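PDB 2EAB: alpha-fucosidase from Bifidobacterium bifidum, which probably hydrolyses alpha-1,2 linkages to release L-fucose from sugar chains, this chain being the catalytic part of a larger bifidobacterial protein. Local coordinates for residues 28-40 against 753-765. Sequence-based numbering, arbitrary orientation.
Sequences QTDATATAGGNYG and MYANLFDYHAPFQ
Tyr754 hands its hydroxyl to the backbone of the other loop: OH donates to Thr34 O at 2.8 Å, lying in the carbonyl plane with a C=O...donor angle of 159°. Ala33 CB meets the edge of the same ring, 3.7 Å from CE1, a small methyl suited to a place shared with Tyr760, whose CD2 lies over one face of the Tyr754 ring. A phenylalanine in place of Tyr754 would probably keep the ring packing but leave Thr34 O without this donor. Packing is tight round Ala762 and Pro763, both preceded by cis peptides, and Pro763 is most covered by the other loop; Tyr39, with CG anti to its carbonyl carbon (chi1 -75°), crosses it at about a right angle, its broad ring bringing CD2 to 3.3 Å from Pro763 CB on the compact proline ring. Gly36 suits its position because a side chain would run into the Ala762-Pro763 peptide. Beside this tight part a water bridges Tyr39 OH and Phe764 O. At exposed Asp30, Thr34 and Gly37, waters do much of the joining: Asp30 O to Ala755 N, Thr34 N to Tyr760 OH, Gly37 N to Ala762 O. The contact ties the N-terminal-domain loop between strand 19-22 and helix 42-50 to the catalytic-domain loop between helices 738-751 and 767-780, Gln48 of helix 42-50 touching Tyr39, Tyr754 and Pro763.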
loop_
_atom_site.group_PDB
_atom_site.type_symbol
_atom_site.label_atom_id
_atom_site.label_comp_id
_atom_site.label_asym_id
_atom_site.label_seq_id
_atom_site.Cartn_x
_atom_site.Cartn_y
_atom_site.Cartn_z
ATOM N N GLN A 28 28.303 8.957 -2.545
ATOM C CA GLN A 28 29.332 7.973 -2.885
ATOM C C GLN A 28 28.797 6.540 -2.921
ATOM O O GLN A 28 29.567 5.582 -3.035
ATOM C CB GLN A 28 30.504 8.073 -1.905
ATOM C CG GLN A 28 31.270 9.387 -1.975
ATOM C CD GLN A 28 32.462 9.424 -1.035
ATOM O OE1 GLN A 28 32.383 8.975 0.110
ATOM N NE2 GLN A 28 33.575 9.967 -1.513
ATOM N N THR A 29 27.475 6.403 -2.827
ATOM C CA THR A 29 26.811 5.106 -2.812
ATOM C C THR A 29 26.334 4.759 -4.222
ATOM O O THR A 29 25.928 5.646 -4.979
ATOM C CB THR A 29 25.630 5.114 -1.805
ATOM O OG1 THR A 29 26.118 5.440 -0.499
ATOM C CG2 THR A 29 24.925 3.764 -1.751
ATOM N N ASP A 30 26.390 3.472 -4.565
ATOM C CA ASP A 30 26.012 2.977 -5.888
ATOM C C ASP A 30 24.587 3.385 -6.261
ATOM O O ASP A 30 23.627 3.021 -5.575
ATOM C CB ASP A 30 26.156 1.449 -5.929
ATOM C CG ASP A 30 26.043 0.875 -7.333
ATOM O OD1 ASP A 30 25.024 1.113 -8.015
ATOM O OD2 ASP A 30 26.973 0.148 -7.744
ATOM N N ALA A 31 24.471 4.154 -7.343
ATOM C CA ALA A 31 23.175 4.560 -7.886
ATOM C C ALA A 31 23.085 4.194 -9.369
ATOM O O ALA A 31 22.507 4.932 -10.177
ATOM C CB ALA A 31 22.944 6.054 -7.671
ATOM N N THR A 32 23.645 3.036 -9.711
ATOM C CA THR A 32 23.797 2.624 -11.106
ATOM C C THR A 32 22.640 1.789 -11.650
ATOM O O THR A 32 22.648 1.418 -12.825
ATOM C CB THR A 32 25.110 1.836 -11.333
ATOM O OG1 THR A 32 25.077 0.622 -10.575
ATOM C CG2 THR A 32 26.322 2.663 -10.924
ATOM N N ALA A 33 21.657 1.468 -10.810
ATOM C CA ALA A 33 20.477 0.753 -11.294
ATOM C C ALA A 33 19.638 1.652 -12.206
ATOM O O ALA A 33 19.803 2.872 -12.209
ATOM C CB ALA A 33 19.645 0.224 -10.138
ATOM N N THR A 34 18.753 1.045 -12.987
ATOM C CA THR A 34 17.883 1.784 -13.903
ATOM C C THR A 34 17.194 2.944 -13.191
ATOM O O THR A 34 16.555 2.751 -12.155
ATOM C CB THR A 34 16.819 0.861 -14.512
ATOM O OG1 THR A 34 17.466 -0.271 -15.104
ATOM C CG2 THR A 34 16.018 1.581 -15.581
ATOM N N ALA A 35 17.332 4.139 -13.757
ATOM C CA ALA A 35 16.772 5.356 -13.168
ATOM C C ALA A 35 15.262 5.467 -13.361
ATOM O O ALA A 35 14.532 5.795 -12.423
ATOM C CB ALA A 35 17.465 6.583 -13.737
ATOM N N GLY A 36 14.804 5.198 -14.580
ATOM C CA GLY A 36 13.387 5.296 -14.912
ATOM C C GLY A 36 12.964 6.709 -15.274
ATOM O O GLY A 36 13.737 7.666 -15.139
ATOM N N GLY A 37 11.725 6.832 -15.742
ATOM C CA GLY A 37 11.156 8.118 -16.131
ATOM C C GLY A 37 11.193 9.139 -15.012
ATOM O O GLY A 37 10.991 8.799 -13.836
ATOM N N ASN A 38 11.466 10.388 -15.397
ATOM C CA ASN A 38 11.550 11.543 -14.493
ATOM C C ASN A 38 12.812 11.627 -13.635
ATOM O O ASN A 38 12.953 12.546 -12.836
ATOM C CB ASN A 38 10.286 11.689 -13.627
ATOM C CG ASN A 38 9.125 12.300 -14.388
ATOM O OD1 ASN A 38 9.249 13.371 -14.986
ATOM N ND2 ASN A 38 7.987 11.631 -14.355
ATOM N N TYR A 39 13.731 10.682 -13.811
ATOM C CA TYR A 39 14.965 10.683 -13.030
ATOM C C TYR A 39 16.227 10.819 -13.887
ATOM O O TYR A 39 17.281 10.260 -13.562
ATOM C CB TYR A 39 15.029 9.456 -12.127
ATOM C CG TYR A 39 14.120 9.536 -10.920
ATOM C CD1 TYR A 39 14.598 10.004 -9.697
ATOM C CD2 TYR A 39 12.787 9.144 -10.997
ATOM C CE1 TYR A 39 13.783 10.067 -8.578
ATOM C CE2 TYR A 39 11.957 9.209 -9.878
ATOM C CZ TYR A 39 12.466 9.665 -8.680
ATOM O OH TYR A 39 11.674 9.706 -7.563
ATOM N N GLY A 40 16.110 11.591 -14.967
ATOM C CA GLY A 40 17.246 11.897 -15.841
ATOM C C GLY A 40 18.281 12.807 -15.201
ATOM O O GLY A 40 19.453 12.795 -15.593
ATOM N N MET A 753 15.400 -3.756 -6.477
ATOM C CA MET A 753 15.738 -3.066 -5.239
ATOM C C MET A 753 16.952 -2.169 -5.427
ATOM O O MET A 753 17.989 -2.616 -5.926
ATOM C CB MET A 753 16.022 -4.076 -4.126
ATOM C CG MET A 753 14.796 -4.832 -3.660
ATOM S SD MET A 753 13.748 -3.785 -2.642
ATOM C CE MET A 753 14.488 -4.106 -1.060
ATOM N N TYR A 754 16.822 -0.908 -5.030
ATOM C CA TYR A 754 17.953 0.008 -5.013
ATOM C C TYR A 754 18.827 -0.248 -3.777
ATOM O O TYR A 754 18.467 -1.050 -2.904
ATOM C CB TYR A 754 17.475 1.462 -5.048
ATOM C CG TYR A 754 16.837 1.934 -6.345
ATOM C CD1 TYR A 754 17.327 1.527 -7.591
ATOM C CD2 TYR A 754 15.767 2.833 -6.321
ATOM C CE1 TYR A 754 16.747 1.986 -8.776
ATOM C CE2 TYR A 754 15.185 3.302 -7.498
ATOM C CZ TYR A 754 15.673 2.873 -8.718
ATOM O OH TYR A 754 15.083 3.337 -9.877
ATOM N N ALA A 755 19.963 0.445 -3.697
ATOM C CA ALA A 755 20.918 0.270 -2.596
ATOM C C ALA A 755 20.335 0.590 -1.221
ATOM O O ALA A 755 20.785 0.035 -0.215
ATOM C CB ALA A 755 22.181 1.091 -2.842
ATOM N N ASN A 756 19.343 1.482 -1.186
ATOM C CA ASN A 756 18.623 1.829 0.039
ATOM C C ASN A 756 17.395 0.944 0.278
ATOM O O ASN A 756 16.554 1.257 1.123
ATOM C CB ASN A 756 18.196 3.300 -0.005
ATOM C CG ASN A 756 17.251 3.604 -1.166
ATOM O OD1 ASN A 756 16.919 2.727 -1.963
ATOM N ND2 ASN A 756 16.825 4.858 -1.269
ATOM N N LEU A 757 17.310 -0.137 -0.493
ATOM C CA LEU A 757 16.216 -1.113 -0.447
ATOM C C LEU A 757 14.841 -0.564 -0.830
ATOM O O LEU A 757 13.812 -1.181 -0.531
ATOM C CB LEU A 757 16.187 -1.881 0.885
ATOM C CG LEU A 757 17.500 -2.579 1.263
ATOM C CD1 LEU A 757 17.308 -3.443 2.497
ATOM C CD2 LEU A 757 18.071 -3.403 0.107
ATOM N N PHE A 758 14.821 0.583 -1.506
ATOM C CA PHE A 758 13.600 1.024 -2.173
ATOM C C PHE A 758 13.313 0.128 -3.375
ATOM O O PHE A 758 14.183 -0.121 -4.216
ATOM C CB PHE A 758 13.712 2.472 -2.660
ATOM C CG PHE A 758 13.253 3.520 -1.667
ATOM C CD1 PHE A 758 12.543 3.186 -0.504
ATOM C CD2 PHE A 758 13.484 4.866 -1.943
ATOM C CE1 PHE A 758 12.110 4.185 0.387
ATOM C CE2 PHE A 758 13.063 5.866 -1.064
ATOM C CZ PHE A 758 12.368 5.527 0.101
ATOM N N ASP A 759 12.074 -0.350 -3.449
ATOM C CA ASP A 759 11.582 -1.074 -4.613
ATOM C C ASP A 759 11.553 -0.150 -5.816
ATOM O O ASP A 759 11.231 1.039 -5.693
ATOM C CB ASP A 759 10.173 -1.601 -4.333
ATOM C CG ASP A 759 9.507 -2.200 -5.555
ATOM O OD1 ASP A 759 9.756 -3.378 -5.862
ATOM O OD2 ASP A 759 8.695 -1.494 -6.206
ATOM N N TYR A 760 11.861 -0.709 -6.980
ATOM C CA TYR A 760 11.795 0.075 -8.193
ATOM C C TYR A 760 11.066 -0.585 -9.341
ATOM O O TYR A 760 11.004 -1.811 -9.451
ATOM C CB TYR A 760 13.170 0.616 -8.600
ATOM C CG TYR A 760 14.176 -0.331 -9.229
ATOM C CD1 TYR A 760 14.138 -0.616 -10.593
ATOM C CD2 TYR A 760 15.223 -0.867 -8.477
ATOM C CE1 TYR A 760 15.094 -1.438 -11.187
ATOM C CE2 TYR A 760 16.189 -1.684 -9.068
ATOM C CZ TYR A 760 16.111 -1.966 -10.418
ATOM O OH TYR A 760 17.053 -2.764 -11.029
ATOM N N HIS A 761 10.517 0.283 -10.184
ATOM C CA HIS A 761 9.724 -0.085 -11.342
ATOM C C HIS A 761 10.531 -0.227 -12.661
ATOM O O HIS A 761 10.214 -1.118 -13.436
ATOM C CB HIS A 761 8.538 0.893 -11.462
ATOM C CG HIS A 761 7.627 0.641 -12.622
ATOM N ND1 HIS A 761 7.905 1.086 -13.898
ATOM C CD2 HIS A 761 6.413 0.043 -12.690
ATOM C CE1 HIS A 761 6.914 0.748 -14.704
ATOM N NE2 HIS A 761 5.994 0.118 -13.996
ATOM N N ALA A 762 11.532 0.608 -12.981
ATOM C CA ALA A 762 11.928 1.858 -12.338
ATOM C C ALA A 762 10.946 2.967 -12.735
ATOM O O ALA A 762 10.188 2.805 -13.693
ATOM C CB ALA A 762 13.337 2.225 -12.800
ATOM N N PRO A 763 10.953 4.105 -12.014
ATOM C CA PRO A 763 11.768 4.500 -10.875
ATOM C C PRO A 763 11.240 3.920 -9.558
ATOM O O PRO A 763 10.419 2.993 -9.567
ATOM C CB PRO A 763 11.634 6.021 -10.893
ATOM C CG PRO A 763 10.233 6.236 -11.353
ATOM C CD PRO A 763 10.017 5.180 -12.407
ATOM N N PHE A 764 11.722 4.459 -8.443
ATOM C CA PHE A 764 11.242 4.079 -7.115
ATOM C C PHE A 764 9.722 4.093 -7.072
ATOM O O PHE A 764 9.099 5.097 -7.432
ATOM C CB PHE A 764 11.807 5.048 -6.066
ATOM C CG PHE A 764 11.049 5.080 -4.753
ATOM C CD1 PHE A 764 10.753 3.918 -4.045
ATOM C CD2 PHE A 764 10.683 6.300 -4.206
ATOM C CE1 PHE A 764 10.069 3.980 -2.823
ATOM C CE2 PHE A 764 10.015 6.373 -2.987
ATOM C CZ PHE A 764 9.702 5.212 -2.295
ATOM N N GLN A 765 9.153 2.966 -6.642
ATOM C CA GLN A 765 7.722 2.806 -6.395
ATOM C C GLN A 765 7.604 1.967 -5.135
ATOM O O GLN A 765 8.139 0.858 -5.075
ATOM C CB GLN A 765 7.046 2.094 -7.570
ATOM C CG GLN A 765 6.945 2.942 -8.832
ATOM C CD GLN A 765 5.994 4.108 -8.673
ATOM O OE1 GLN A 765 6.413 5.254 -8.473
ATOM N NE2 GLN A 765 4.709 3.824 -8.759
HETATM O O HOH W 1 21.319 1.544 -6.134
HETATM O O HOH W 2 19.034 -1.887 -12.868
HETATM O O HOH W 3 10.039 4.512 -15.910
HETATM O O HOH W 4 9.816 7.795 -7.938
#